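Local coordinates for protein glutamate racemase (Bacillus anthracis, PDB 2DWU) that belongs to the Asp/Glu/hydantoin racemase family of alpha/beta enzymes, built on two parallel sheets with a D-glutamic acid bound between them, at residues L73-A76 and A80-A83; A152-N157 and A163-Q168; N157-T162 and Y191-S196; S246-I251 and Y258-D263. All coordinates share one frame; numbering follows the deposited sequence.

Interaction 1. Residues L73-A76 and A80-A83; sequences LVVA and AAAA
Val-75, the last residue of strand 70-75, lays one methyl branch against Ala-80 and Ala-81 in the first turn of helix 78-91. The side-chain contacts are all apolar. CG1 of Val-75 lies 3.8 Å from Ala-80 CB, and the same CG1 is also 3.8 Å from Ala-81 CB, so a single methyl bridges two successive alanines. The second kind of approach is side chain to backbone: Val-75 CG1 comes within 3.5 Å of Ala-81 N, a van der Waals touch. The methyl thus reaches the helix backbone beside two alanine CB atoms. The branch that reaches over is selected by the first torsion (chi1 180°), which sets CG1 opposite the backbone N and beside the carbonyl carbon, while CG2 turns from the helix. The interface is small, 107 Å² for both sides together, and all three touching residues are buried.

The contact closes the strand-to-helix connection of a beta-alpha-beta unit, and the residues between the segments, Cys-77, Asn-78 and Thr-79, line the pocket of the bound D-glutamic acid. Val-75 also rests on Leu-13 of strand 9-14 and pairs through its backbone with Ile-97 of strand 96-98. Ala-80 also touches Val-58 of helix 51-65, so this turn of helix 78-91 meets that helix as well as the strand.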
loop_
_atom_site.group_PDB
_atom_site.type_symbol
_atom_site.label_atom_id
_atom_site.label_comp_id
_atom_site.label_asym_id
_atom_site.label_seq_id
_atom_site.Cartn_x
_atom_site.Cartn_y
_atom_site.Cartn_z
ATOM N N LEU B 73 -6.872 -15.716 4.319
ATOM C CA LEU B 73 -6.608 -16.490 3.117
ATOM C C LEU B 73 -6.134 -15.541 2.017
ATOM O O LEU B 73 -6.748 -14.500 1.784
ATOM C CB LEU B 73 -7.898 -17.194 2.642
ATOM C CG LEU B 73 -7.764 -17.890 1.273
ATOM C CD1 LEU B 73 -6.712 -19.017 1.342
ATOM C CD2 LEU B 73 -9.129 -18.433 0.879
ATOM N N VAL B 74 -5.035 -15.906 1.360
ATOM C CA VAL B 74 -4.532 -15.117 0.220
ATOM C C VAL B 74 -4.678 -15.984 -1.037
ATOM O O VAL B 74 -4.203 -17.135 -1.089
ATOM C CB VAL B 74 -3.048 -14.750 0.386
ATOM C CG1 VAL B 74 -2.520 -14.061 -0.900
ATOM C CG2 VAL B 74 -2.887 -13.802 1.584
ATOM N N VAL B 75 -5.365 -15.430 -2.038
ATOM C CA VAL B 75 -5.530 -16.105 -3.330
ATOM C C VAL B 75 -4.385 -15.491 -4.116
ATOM O O VAL B 75 -4.462 -14.388 -4.632
ATOM C CB VAL B 75 -6.890 -15.765 -3.989
ATOM C CG1 VAL B 75 -7.010 -16.494 -5.353
ATOM C CG2 VAL B 75 -7.994 -16.231 -3.090
ATOM N N ALA B 76 -3.289 -16.226 -4.151
ATOM C CA ALA B 76 -2.083 -15.748 -4.803
ATOM C C ALA B 76 -2.130 -15.768 -6.329
ATOM O O ALA B 76 -1.360 -15.053 -7.002
ATOM C CB ALA B 76 -0.889 -16.583 -4.305
ATOM N N ALA B 80 -7.139 -17.475 -10.480
ATOM C CA ALA B 80 -8.028 -17.990 -9.454
ATOM C C ALA B 80 -8.784 -16.832 -8.808
ATOM O O ALA B 80 -9.999 -16.933 -8.548
ATOM C CB ALA B 80 -7.199 -18.768 -8.401
ATOM N N ALA B 81 -8.095 -15.712 -8.569
ATOM C CA ALA B 81 -8.772 -14.575 -7.959
ATOM C C ALA B 81 -9.860 -14.024 -8.876
ATOM O O ALA B 81 -10.962 -13.694 -8.423
ATOM C CB ALA B 81 -7.787 -13.474 -7.593
ATOM N N ALA B 82 -9.552 -13.931 -10.169
ATOM C CA ALA B 82 -10.526 -13.413 -11.119
ATOM C C ALA B 82 -11.773 -14.277 -11.134
ATOM O O ALA B 82 -12.900 -13.770 -11.218
ATOM C CB ALA B 82 -9.899 -13.359 -12.529
ATOM N N ALA B 83 -11.591 -15.583 -11.027
ATOM C CA ALA B 83 -12.730 -16.466 -11.084
ATOM C C ALA B 83 -13.508 -16.685 -9.794
ATOM O O ALA B 83 -14.726 -16.885 -9.823
ATOM C CB ALA B 83 -12.257 -17.833 -11.586
#

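Interaction 2. Residues A152-N157 and A163-Q168; sequences ATVVEN and AYVTQQ
Tyr-164, Val-165 and Gln-168 gather round the two methyls of Val-154, joining helices 151-157 and 162-177 as an antiparallel hairpin. The axes of the two six-residue segments run at 169° to each other and approach to 10.7 Å; the closest CA pair is Val-154 with Val-165.

Tyr-164 comes first. Its CE1 lies 3.9 Å from Val-154 CG2, which meets the ring obliquely. Arg-158, in the turn between the helices, makes a cation-pi contact with this ring. At Val-165 the other branch of Val-154 takes over: CG1 of Val-154 is 3.8 Å from Val-165 CG2. The torsion of Val-154 (chi1 161°) splits the work by swinging CG1 to the carbonyl side and CG2 to the amide side of its own backbone: CG1 takes Val-165, and CG2 takes Tyr-164 and Gln-168. One turn after Tyr-164, Gln-168 brings its aliphatic root to the same methyl as the tyrosine, with CG 3.9 Å from Val-154 CG2. That CG also stands 3.5 Å above one face of the Tyr-164 ring, displaced toward its rim, so glutamine and tyrosine pack on each other as well as on the valine.

Chemically, the contact uses carbon alone: methyls, a ring carbon and the methylene part of an amide side chain. It therefore rests on shape and burial, and the carboxamide of Gln-168 takes no part in gripping Val-154.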
loop_
_atom_site.group_PDB
_atom_site.type_symbol
_atom_site.label_atom_id
_atom_site.label_comp_id
_atom_site.label_asym_id
_atom_site.label_seq_id
_atom_site.Cartn_x
_atom_site.Cartn_y
_atom_site.Cartn_z
ATOM N N ALA B 152 3.663 -17.372 -18.827
ATOM C CA ALA B 152 3.855 -18.207 -17.639
ATOM C C ALA B 152 4.610 -19.498 -17.988
ATOM O O ALA B 152 5.518 -19.922 -17.249
ATOM C CB ALA B 152 2.490 -18.526 -16.979
ATOM N N THR B 153 4.279 -20.101 -19.133
ATOM C CA THR B 153 4.971 -21.333 -19.536
ATOM C C THR B 153 6.433 -21.021 -19.816
ATOM O O THR B 153 7.328 -21.809 -19.473
ATOM C CB THR B 153 4.319 -21.963 -20.784
ATOM O OG1 THR B 153 2.921 -22.144 -20.541
ATOM C CG2 THR B 153 4.931 -23.324 -21.074
ATOM N N VAL B 154 6.690 -19.862 -20.411
ATOM C CA VAL B 154 8.056 -19.448 -20.688
ATOM C C VAL B 154 8.834 -19.370 -19.378
ATOM O O VAL B 154 9.959 -19.851 -19.280
ATOM C CB VAL B 154 8.100 -18.065 -21.424
ATOM C CG1 VAL B 154 9.481 -17.420 -21.308
ATOM C CG2 VAL B 154 7.762 -18.280 -22.894
ATOM N N VAL B 155 8.221 -18.781 -18.356
ATOM C CA VAL B 155 8.886 -18.648 -17.074
ATOM C C VAL B 155 9.195 -20.007 -16.436
ATOM O O VAL B 155 10.275 -20.189 -15.894
ATOM C CB VAL B 155 8.029 -17.791 -16.104
ATOM C CG1 VAL B 155 8.509 -17.952 -14.660
ATOM C CG2 VAL B 155 8.152 -16.323 -16.500
ATOM N N GLU B 156 8.263 -20.951 -16.497
ATOM C CA GLU B 156 8.523 -22.257 -15.887
ATOM C C GLU B 156 9.400 -23.205 -16.692
ATOM O O GLU B 156 10.111 -24.037 -16.114
ATOM C CB GLU B 156 7.206 -22.975 -15.596
ATOM C CG GLU B 156 6.521 -22.492 -14.351
ATOM C CD GLU B 156 5.364 -23.386 -13.944
ATOM O OE1 GLU B 156 5.548 -24.631 -13.906
ATOM O OE2 GLU B 156 4.267 -22.857 -13.654
ATOM N N ASN B 157 9.385 -23.075 -18.010
ATOM C CA ASN B 157 10.119 -24.029 -18.843
ATOM C C ASN B 157 11.212 -23.578 -19.790
ATOM O O ASN B 157 11.945 -24.427 -20.320
ATOM C CB ASN B 157 9.103 -24.816 -19.671
ATOM C CG ASN B 157 8.030 -25.438 -18.824
ATOM O OD1 ASN B 157 6.840 -25.303 -19.111
ATOM N ND2 ASN B 157 8.437 -26.120 -17.761
ATOM N N ALA B 163 17.341 -15.697 -25.401
ATOM C CA ALA B 163 16.927 -15.215 -26.711
ATOM C C ALA B 163 15.438 -15.503 -26.910
ATOM O O ALA B 163 14.697 -14.674 -27.448
ATOM C CB ALA B 163 17.740 -15.900 -27.814
ATOM N N TYR B 164 15.011 -16.686 -26.472
ATOM C CA TYR B 164 13.622 -17.087 -26.623
ATOM C C TYR B 164 12.736 -16.238 -25.724
ATOM O O TYR B 164 11.640 -15.822 -26.125
ATOM C CB TYR B 164 13.458 -18.572 -26.253
ATOM C CG TYR B 164 12.079 -19.104 -26.552
ATOM C CD1 TYR B 164 11.182 -19.405 -25.523
ATOM C CD2 TYR B 164 11.647 -19.234 -27.868
ATOM C CE1 TYR B 164 9.870 -19.820 -25.810
ATOM C CE2 TYR B 164 10.349 -19.640 -28.165
ATOM C CZ TYR B 164 9.470 -19.929 -27.129
ATOM O OH TYR B 164 8.185 -20.300 -27.438
ATOM N N VAL B 165 13.206 -15.985 -24.509
ATOM C CA VAL B 165 12.416 -15.194 -23.562
ATOM C C VAL B 165 12.253 -13.779 -24.129
ATOM O O VAL B 165 11.154 -13.225 -24.147
ATOM C CB VAL B 165 13.087 -15.144 -22.159
ATOM C CG1 VAL B 165 12.237 -14.278 -21.201
ATOM C CG2 VAL B 165 13.208 -16.577 -21.570
ATOM N N THR B 166 13.338 -13.206 -24.635
ATOM C CA THR B 166 13.250 -11.868 -25.195
ATOM C C THR B 166 12.247 -11.800 -26.347
ATOM O O THR B 166 11.480 -10.850 -26.434
ATOM C CB THR B 166 14.610 -11.379 -25.700
ATOM O OG1 THR B 166 15.529 -11.307 -24.604
ATOM C CG2 THR B 166 14.481 -9.993 -26.322
ATOM N N GLN B 167 12.248 -12.802 -27.227
ATOM C CA GLN B 167 11.328 -12.808 -28.347
ATOM C C GLN B 167 9.886 -12.955 -27.906
ATOM O O GLN B 167 8.987 -12.306 -28.463
ATOM C CB GLN B 167 11.665 -13.939 -29.325
ATOM C CG GLN B 167 11.225 -13.612 -30.740
ATOM C CD GLN B 167 12.020 -12.440 -31.332
ATOM O OE1 GLN B 167 13.243 -12.518 -31.467
ATOM N NE2 GLN B 167 11.333 -11.354 -31.678
ATOM N N GLN B 168 9.664 -13.804 -26.903
ATOM C CA GLN B 168 8.309 -14.036 -26.414
ATOM C C GLN B 168 7.776 -12.816 -25.676
ATOM O O GLN B 168 6.597 -12.499 -25.799
ATOM C CB GLN B 168 8.250 -15.285 -25.518
ATOM C CG GLN B 168 8.381 -16.606 -26.315
ATOM C CD GLN B 168 7.467 -16.662 -27.521
ATOM O OE1 GLN B 168 6.254 -16.540 -27.392
ATOM N NE2 GLN B 168 8.042 -16.844 -28.701
#

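Interaction 3. Residues N157-T162 and Y191-S196; sequences NRLEDT and YPLLES
The turn of the helical hairpin 151-177 rests, through Leu-159, on Leu-193 and Leu-194 in the short 3-10 segment that follows the pocket residues Cys-188, Thr-189 and His-190. Evidence for the turn is a type I geometry from Arg-158 to Asp-161, closed by the backbone bond from Asp-161 N to Arg-158 O at 2.9 Å. Asp-161 then stands at the N-cap of helix 162-177, where its OD1 accepts from Tyr-164 N. On the other side, Leu-194 N bonds to Tyr-191 O at 2.8 Å, and Leu-194 itself occupies the N-cap position of helix 195-202.

Leu-159 is the second residue of the type I turn, and its CB points at the 3-10 segment. A chi1 of -163° carries the side chain out past its own carbonyl, and its isopropyl fork is shared between the two leucines. Leu-159 CD2 meets Leu-193 CD1 at 4.1 Å, the two side chains crossing at about a right angle; Leu-193 was modelled in two conformers, and the distance refers to one of them. Leu-194 is the buried member, reaching the turn with the far part of its side chain; it also packs on Leu-151 and Val-155, so one leucine touches both the turn and helix 151-157. The other touch is methyl against methyl as well, Leu-159 CD1 to Leu-194 CD2 at 4.1 Å.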
loop_
_atom_site.group_PDB
_atom_site.type_symbol
_atom_site.label_atom_id
_atom_site.label_comp_id
_atom_site.label_asym_id
_atom_site.label_seq_id
_atom_site.Cartn_x
_atom_site.Cartn_y
_atom_site.Cartn_z
ATOM N N ASN B 157 9.385 -23.075 -18.010
ATOM C CA ASN B 157 10.119 -24.029 -18.843
ATOM C C ASN B 157 11.212 -23.578 -19.790
ATOM O O ASN B 157 11.945 -24.427 -20.320
ATOM C CB ASN B 157 9.103 -24.816 -19.671
ATOM C CG ASN B 157 8.030 -25.438 -18.824
ATOM O OD1 ASN B 157 6.840 -25.303 -19.111
ATOM N ND2 ASN B 157 8.437 -26.120 -17.761
ATOM N N ARG B 158 11.356 -22.273 -20.008
ATOM C CA ARG B 158 12.336 -21.799 -20.981
ATOM C C ARG B 158 13.106 -20.585 -20.479
ATOM O O ARG B 158 13.762 -19.898 -21.266
ATOM C CB ARG B 158 11.603 -21.402 -22.274
ATOM C CG ARG B 158 10.473 -22.332 -22.720
ATOM C CD ARG B 158 11.009 -23.572 -23.417
ATOM N NE ARG B 158 11.710 -23.253 -24.656
ATOM C CZ ARG B 158 11.141 -23.098 -25.848
ATOM N NH1 ARG B 158 11.904 -22.801 -26.888
ATOM N NH2 ARG B 158 9.830 -23.242 -26.011
ATOM N N LEU B 159 13.046 -20.319 -19.180
ATOM C CA LEU B 159 13.690 -19.126 -18.648
ATOM C C LEU B 159 15.187 -18.979 -18.912
ATOM O O LEU B 159 15.692 -17.861 -19.012
ATOM C CB LEU B 159 13.387 -19.000 -17.149
ATOM C CG LEU B 159 13.622 -17.631 -16.506
ATOM C CD1 LEU B 159 12.750 -16.562 -17.183
ATOM C CD2 LEU B 159 13.295 -17.726 -15.030
ATOM N N GLU B 160 15.903 -20.088 -19.051
ATOM C CA GLU B 160 17.338 -20.005 -19.293
ATOM C C GLU B 160 17.666 -19.668 -20.746
ATOM O O GLU B 160 18.803 -19.295 -21.056
ATOM C CB GLU B 160 18.010 -21.322 -18.901
ATOM C CG GLU B 160 17.406 -21.972 -17.655
ATOM C CD GLU B 160 17.434 -21.070 -16.430
ATOM O OE1 GLU B 160 16.917 -21.493 -15.369
ATOM O OE2 GLU B 160 17.970 -19.943 -16.518
ATOM N N ASP B 161 16.680 -19.802 -21.632
ATOM C CA ASP B 161 16.864 -19.502 -23.053
ATOM C C ASP B 161 16.534 -18.025 -23.222
ATOM O O ASP B 161 15.442 -17.678 -23.643
ATOM C CB ASP B 161 15.907 -20.351 -23.887
ATOM C CG ASP B 161 16.232 -20.324 -25.372
ATOM O OD1 ASP B 161 16.845 -19.333 -25.847
ATOM O OD2 ASP B 161 15.851 -21.297 -26.067
ATOM N N THR B 162 17.483 -17.156 -22.885
ATOM C CA THR B 162 17.256 -15.715 -22.955
ATOM C C THR B 162 16.819 -15.156 -24.305
ATOM O O THR B 162 16.016 -14.225 -24.352
ATOM C CB THR B 162 18.490 -14.925 -22.457
ATOM O OG1 THR B 162 19.611 -15.182 -23.310
ATOM C CG2 THR B 162 18.830 -15.328 -21.027
ATOM N N TYR B 191 4.998 -13.321 -13.727
ATOM C CA TYR B 191 5.655 -12.208 -14.392
ATOM C C TYR B 191 6.784 -11.475 -13.693
ATOM O O TYR B 191 7.631 -10.895 -14.374
ATOM C CB TYR B 191 4.612 -11.215 -14.930
ATOM C CG TYR B 191 3.618 -11.817 -15.927
ATOM C CD1 TYR B 191 3.733 -13.144 -16.396
ATOM C CD2 TYR B 191 2.516 -11.066 -16.359
ATOM C CE1 TYR B 191 2.776 -13.699 -17.243
ATOM C CE2 TYR B 191 1.544 -11.610 -17.207
ATOM C CZ TYR B 191 1.668 -12.923 -17.639
ATOM O OH TYR B 191 0.650 -13.425 -18.401
ATOM N N PRO B 192 6.828 -11.473 -12.342
ATOM C CA PRO B 192 7.951 -10.771 -11.720
ATOM C C PRO B 192 9.287 -11.338 -12.223
ATOM O O PRO B 192 10.270 -10.616 -12.281
ATOM C CB PRO B 192 7.760 -11.040 -10.228
ATOM C CG PRO B 192 6.255 -11.016 -10.080
ATOM C CD PRO B 192 5.806 -11.828 -11.330
ATOM N N LEU B 193 9.338 -12.618 -12.569
ATOM C CA LEU B 193 10.606 -13.156 -13.037
ATOM C C LEU B 193 11.031 -12.573 -14.379
ATOM O O LEU B 193 12.206 -12.657 -14.760
ATOM C CB LEU B 193 10.546 -14.681 -13.107
ATOM C CG LEU B 193 10.660 -15.308 -11.719
ATOM C CD1 LEU B 193 10.854 -16.811 -11.863
ATOM C CD2 LEU B 193 11.840 -14.692 -10.969
ATOM N N LEU B 194 10.088 -11.950 -15.076
ATOM C CA LEU B 194 10.375 -11.367 -16.391
ATOM C C LEU B 194 10.519 -9.868 -16.304
ATOM O O LEU B 194 10.595 -9.209 -17.346
ATOM C CB LEU B 194 9.216 -11.633 -17.356
ATOM C CG LEU B 194 8.882 -13.081 -17.658
ATOM C CD1 LEU B 194 7.582 -13.152 -18.475
ATOM C CD2 LEU B 194 10.040 -13.722 -18.415
ATOM N N GLU B 195 10.553 -9.327 -15.092
ATOM C CA GLU B 195 10.591 -7.880 -14.946
ATOM C C GLU B 195 11.626 -7.154 -15.781
ATOM O O GLU B 195 11.305 -6.146 -16.439
ATOM C CB GLU B 195 10.727 -7.464 -13.481
ATOM C CG GLU B 195 10.732 -5.944 -13.344
ATOM C CD GLU B 195 10.569 -5.458 -11.918
ATOM O OE1 GLU B 195 11.159 -6.069 -10.991
ATOM O OE2 GLU B 195 9.858 -4.444 -11.725
ATOM N N SER B 196 12.861 -7.651 -15.777
ATOM C CA SER B 196 13.893 -6.995 -16.567
ATOM C C SER B 196 13.577 -6.939 -18.045
ATOM O O SER B 196 13.819 -5.916 -18.692
ATOM C CB SER B 196 15.240 -7.682 -16.372
ATOM O OG SER B 196 15.659 -7.520 -15.036
#

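Interaction 4. Residues S246-I251 and Y258-D263; sequences SSFEHI and YQISVD
Glu-249 lies alongside Val-262 where helix 245-256 packs on strand 262-264, within the beta-alpha-beta unit that begins with strand 238-241. From CB, the Glu-249 side chain departs with chi1 -72°, which sets CG beside the backbone N and brings it over the valine: CG is 3.5 Å from Val-262 CG2. Beyond CG the chain stays extended, so Glu-249 and Val-262 run past one another in opposite senses and the carboxylate arrives near the backbone of the second segment. Its OE1 accepts a hydrogen bond from a water at 2.5 Å, a length short enough to be treated with caution. That water is held by three protein atoms in all. It donates to Ile-260 O at 2.7 Å and accepts from Val-262 N at 2.9 Å, which leaves the carboxylate joined through water to the backbone at Ile-260 and Val-262.

Phe-248, the next residue back, supplies the apolar half. Its CD2 lies 3.9 Å from Val-262 CG2, an oblique approach to the ring. Ile-260 reaches the same ring at its edge, near the plane; the two side chains cross at roughly a right angle. Thr-241 and Val-17 also touch Phe-248, so the ring meets strand 238-241 and a loop as well. A second water bridges the backbones, accepting from Ile-260 N at 3.0 Å and donating to Glu-249 O at 3.1 Å. The ring-edge touch itself is Phe-248 CE2 to Ile-260 CD1, 4.0 Å.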
loop_
_atom_site.group_PDB
_atom_site.type_symbol
_atom_site.label_atom_id
_atom_site.label_comp_id
_atom_site.label_asym_id
_atom_site.label_seq_id
_atom_site.Cartn_x
_atom_site.Cartn_y
_atom_site.Cartn_z
ATOM N N SER B 246 9.297 -33.506 -5.690
ATOM C CA SER B 246 10.677 -33.195 -6.056
ATOM C C SER B 246 10.719 -32.059 -7.074
ATOM O O SER B 246 11.604 -31.202 -7.025
ATOM C CB SER B 246 11.399 -34.441 -6.597
ATOM O OG SER B 246 10.765 -34.966 -7.750
ATOM N N SER B 247 9.746 -32.032 -7.978
ATOM C CA SER B 247 9.666 -30.987 -8.991
ATOM C C SER B 247 9.456 -29.611 -8.333
ATOM O O SER B 247 10.146 -28.635 -8.656
ATOM C CB SER B 247 8.509 -31.285 -9.941
ATOM O OG SER B 247 8.326 -30.233 -10.863
ATOM N N PHE B 248 8.494 -29.545 -7.416
ATOM C CA PHE B 248 8.205 -28.300 -6.704
ATOM C C PHE B 248 9.427 -27.817 -5.915
ATOM O O PHE B 248 9.790 -26.644 -5.971
ATOM C CB PHE B 248 7.033 -28.505 -5.748
ATOM C CG PHE B 248 6.415 -27.220 -5.266
ATOM C CD1 PHE B 248 5.202 -26.789 -5.791
ATOM C CD2 PHE B 248 7.015 -26.472 -4.261
ATOM C CE1 PHE B 248 4.584 -25.625 -5.318
ATOM C CE2 PHE B 248 6.400 -25.302 -3.775
ATOM C CZ PHE B 248 5.183 -24.887 -4.307
ATOM N N GLU B 249 10.058 -28.728 -5.177
ATOM C CA GLU B 249 11.237 -28.388 -4.380
ATOM C C GLU B 249 12.362 -27.803 -5.236
ATOM O O GLU B 249 13.049 -26.859 -4.834
ATOM C CB GLU B 249 11.746 -29.633 -3.641
ATOM C CG GLU B 249 10.846 -30.082 -2.487
ATOM C CD GLU B 249 11.280 -31.406 -1.862
ATOM O OE1 GLU B 249 10.957 -31.636 -0.677
ATOM O OE2 GLU B 249 11.928 -32.226 -2.553
ATOM N N HIS B 250 12.556 -28.375 -6.417
ATOM C CA HIS B 250 13.598 -27.916 -7.327
ATOM C C HIS B 250 13.348 -26.505 -7.861
ATOM O O HIS B 250 14.259 -25.670 -7.873
ATOM C CB HIS B 250 13.739 -28.910 -8.493
ATOM C CG HIS B 250 14.757 -28.511 -9.513
ATOM N ND1 HIS B 250 16.089 -28.325 -9.205
ATOM C CD2 HIS B 250 14.640 -28.259 -10.840
ATOM C CE1 HIS B 250 16.747 -27.976 -10.297
ATOM N NE2 HIS B 250 15.891 -27.929 -11.302
ATOM N N ILE B 251 12.129 -26.231 -8.325
ATOM C CA ILE B 251 11.819 -24.893 -8.827
ATOM C C ILE B 251 11.908 -23.882 -7.682
ATOM O O ILE B 251 12.462 -22.794 -7.832
ATOM C CB ILE B 251 10.387 -24.803 -9.407
ATOM C CG1 ILE B 251 10.242 -25.743 -10.603
ATOM C CG2 ILE B 251 10.087 -23.359 -9.801
ATOM C CD1 ILE B 251 8.824 -25.808 -11.146
ATOM N N TYR B 258 16.745 -20.850 -1.666
ATOM C CA TYR B 258 16.930 -21.768 -0.550
ATOM C C TYR B 258 15.882 -22.878 -0.560
ATOM O O TYR B 258 14.884 -22.785 -1.277
ATOM C CB TYR B 258 16.909 -21.000 0.773
ATOM C CG TYR B 258 15.636 -20.264 1.031
ATOM C CD1 TYR B 258 14.536 -20.913 1.594
ATOM C CD2 TYR B 258 15.506 -18.923 0.679
ATOM C CE1 TYR B 258 13.340 -20.247 1.800
ATOM C CE2 TYR B 258 14.318 -18.246 0.877
ATOM C CZ TYR B 258 13.233 -18.914 1.437
ATOM O OH TYR B 258 12.038 -18.267 1.618
ATOM N N GLN B 259 16.114 -23.932 0.217
ATOM C CA GLN B 259 15.183 -25.054 0.255
ATOM C C GLN B 259 14.038 -24.840 1.223
ATOM O O GLN B 259 14.202 -24.222 2.275
ATOM C CB GLN B 259 15.914 -26.347 0.623
ATOM C CG GLN B 259 17.203 -26.560 -0.167
ATOM C CD GLN B 259 17.747 -27.972 -0.019
ATOM O OE1 GLN B 259 17.740 -28.542 1.072
ATOM N NE2 GLN B 259 18.231 -28.539 -1.120
ATOM N N ILE B 260 12.875 -25.372 0.867
ATOM C CA ILE B 260 11.691 -25.236 1.704
ATOM C C ILE B 260 11.057 -26.588 2.030
ATOM O O ILE B 260 11.406 -27.609 1.434
ATOM C CB ILE B 260 10.615 -24.365 0.999
ATOM C CG1 ILE B 260 10.362 -24.902 -0.414
ATOM C CG2 ILE B 260 11.053 -22.920 0.936
ATOM C CD1 ILE B 260 9.198 -24.215 -1.117
ATOM N N SER B 261 10.129 -26.585 2.984
ATOM C CA SER B 261 9.426 -27.802 3.374
ATOM C C SER B 261 8.275 -28.041 2.405
ATOM O O SER B 261 7.340 -27.240 2.343
ATOM C CB SER B 261 8.866 -27.667 4.796
ATOM O OG SER B 261 7.955 -28.716 5.078
ATOM N N VAL B 262 8.340 -29.138 1.654
ATOM C CA VAL B 262 7.279 -29.459 0.697
ATOM C C VAL B 262 6.693 -30.854 0.894
ATOM O O VAL B 262 7.433 -31.838 1.035
ATOM C CB VAL B 262 7.758 -29.372 -0.770
ATOM C CG1 VAL B 262 6.550 -29.523 -1.699
ATOM C CG2 VAL B 262 8.447 -28.038 -1.030
ATOM N N ASP B 263 5.370 -30.932 0.913
ATOM C CA ASP B 263 4.673 -32.208 1.073
ATOM C C ASP B 263 3.603 -32.373 -0.003
ATOM O O ASP B 263 3.113 -31.385 -0.562
ATOM C CB ASP B 263 4.032 -32.308 2.459
ATOM C CG ASP B 263 5.050 -32.613 3.546
ATOM O OD1 ASP B 263 5.389 -31.711 4.320
ATOM O OD2 ASP B 263 5.519 -33.774 3.610
HETATM O O HOH W 1 13.125 -26.829 -1.688
HETATM O O HOH W 2 11.036 -30.259 1.432
#

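How the interactions relate
Interactions 2 and 3 form one cluster: they share Asn-157, their centres are 6 Å apart, and Leu-194 touches both helices of the hairpin, its CD2 lying 3.6 Å from Val-165 CG1 and its CG 3.5 Å from Val-155 CG2. Interaction 1 stands about 23 Å from interaction 3 between centres, yet it is nearest to the D-glutamic acid, with the side chain of Ala-80 about 7 Å away. The side chains of Val-154, Leu-194 and Phe-248 are each about 11 Å from that ligand, and Phe-248 is equally far from the potassium ion. Interactions 1 and 4 reach the same six-stranded sheet, 22 Å apart between centres.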